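P43 (Trichuris muris, PDB 6QIX) is the major secreted protein of a whipworm parasite, which tethers to matrix and inhibits the function of the host cytokine interleukin-13. Local coordinates at residues A[315-318]-A[319-323]. Sequence-based numbering, arbitrary orientation.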
# COMPACT_ATOMS: atom_id res chain seq x y z
N HIS A 315 8.32 0.13 -15.69
CA HIS A 315 7.34 -0.22 -14.65
C HIS A 315 8.02 -0.38 -13.28
O HIS A 315 7.43 0.00 -12.25
CB HIS A 315 6.51 -1.48 -15.00
CG HIS A 315 7.30 -2.70 -15.32
ND1 HIS A 315 7.92 -3.47 -14.36
CD2 HIS A 315 7.55 -3.32 -16.51
CE1 HIS A 315 8.57 -4.46 -14.94
NE2 HIS A 315 8.33 -4.41 -16.24
N TRP A 316 9.25 -0.90 -13.23
CA TRP A 316 9.89 -1.16 -11.92
C TRP A 316 10.24 0.14 -11.21
O TRP A 316 10.22 0.22 -9.96
CB TRP A 316 11.14 -2.04 -12.09
CG TRP A 316 12.24 -1.45 -12.97
CD1 TRP A 316 12.46 -1.70 -14.33
CD2 TRP A 316 13.24 -0.53 -12.57
NE1 TRP A 316 13.52 -0.96 -14.77
CE2 TRP A 316 14.03 -0.24 -13.71
CE3 TRP A 316 13.56 0.09 -11.34
CZ2 TRP A 316 15.12 0.65 -13.67
CZ3 TRP A 316 14.62 0.97 -11.28
CH2 TRP A 316 15.41 1.24 -12.46
N LYS A 317 10.54 1.17 -11.99
CA LYS A 317 10.87 2.46 -11.41
C LYS A 317 9.60 3.22 -11.02
O LYS A 317 9.53 3.78 -9.92
CB LYS A 317 11.72 3.25 -12.39
CG LYS A 317 12.19 4.59 -11.83
CD LYS A 317 12.98 5.41 -12.82
CE LYS A 317 14.21 4.68 -13.30
NZ LYS A 317 15.32 5.63 -13.58
N ARG A 318 8.59 3.23 -11.91
CA ARG A 318 7.29 3.80 -11.55
C ARG A 318 6.75 3.17 -10.26
O ARG A 318 6.27 3.87 -9.36
CB ARG A 318 6.32 3.57 -12.71
CG ARG A 318 4.94 4.22 -12.57
CD ARG A 318 3.88 3.31 -11.85
NE ARG A 318 3.87 1.96 -12.40
CZ ARG A 318 3.34 1.61 -13.56
NH1 ARG A 318 2.74 2.51 -14.32
NH2 ARG A 318 3.47 0.37 -14.00
N ASP A 319 6.79 1.84 -10.17
CA ASP A 319 6.26 1.14 -9.01
C ASP A 319 7.03 1.52 -7.75
O ASP A 319 6.44 1.73 -6.66
CB ASP A 319 6.32 -0.37 -9.24
CG ASP A 319 5.30 -0.86 -10.29
OD1 ASP A 319 4.36 -0.06 -10.56
OD2 ASP A 319 5.43 -2.02 -10.79
N GLY A 320 8.34 1.62 -7.87
CA GLY A 320 9.13 1.96 -6.69
C GLY A 320 8.79 3.32 -6.13
O GLY A 320 8.65 3.47 -4.93
N TYR A 321 8.66 4.34 -7.00
CA TYR A 321 8.23 5.65 -6.55
C TYR A 321 6.81 5.58 -6.00
O TYR A 321 6.49 6.19 -4.97
CB TYR A 321 8.30 6.66 -7.68
CG TYR A 321 9.66 7.27 -7.94
CD1 TYR A 321 10.30 8.05 -6.98
CD2 TYR A 321 10.30 7.07 -9.15
CE1 TYR A 321 11.54 8.60 -7.22
CE2 TYR A 321 11.55 7.61 -9.41
CZ TYR A 321 12.16 8.39 -8.45
OH TYR A 321 13.40 8.94 -8.70
N ALA A 322 5.93 4.85 -6.69
CA ALA A 322 4.53 4.87 -6.30
C ALA A 322 4.36 4.25 -4.91
O ALA A 322 3.51 4.67 -4.14
CB ALA A 322 3.68 4.14 -7.33
N LYS A 323 5.11 3.18 -4.60
CA LYS A 323 4.99 2.57 -3.28
C LYS A 323 5.35 3.56 -2.18
O LYS A 323 4.73 3.54 -1.10
CB LYS A 323 5.86 1.30 -3.19
CG LYS A 323 5.28 0.15 -4.02
CD LYS A 323 6.22 -1.04 -4.06
CE LYS A 323 5.85 -2.02 -5.06
NZ LYS A 323 6.84 -3.18 -5.01
O HOH W 1 7.28 -3.67 -11.65
O HOH W 2 3.59 -2.35 -12.61
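Arg318 curls back along the side of helix 315-325 to meet the carboxylate of Asp319, its immediate neighbour. Arg318 NE lies 2.8 Å from Asp319 OD1 in a salt bridge with a fairly straight N-H (155°), reaching the oxygen from above the carboxylate plane. The guanidinium turns its edge to the acid, the two planes 26° apart. Bends at chi2 (-89°) and chi3 of Arg318 bring NE round to its neighbour. The other oxygen, Asp319 OD2, accepts from two waters, each at 2.6 Å: one is also bonded to His315 ND1 (2.8 Å), the other receives Arg318 NH2, so the buried carboxylate is gripped at both oxygens and its rotation is probably fixed. The backbone N of Asp319 donates to His315 O at 2.8 Å, the first of four consecutive helical bonds that join 315-318 to 319-322. On another side of the helix, Lys317 and Tyr321, one turn apart, run side by side in the same direction, Lys317 CG 3.9 Å from Tyr321 CE2. Asp319 and Ala322 pack on the loop residue Phe123, Phe304 of helix 292-310 touches Arg318, Tyr321 and Ala322, and His315 meets the ring of His156 on strand 155-160.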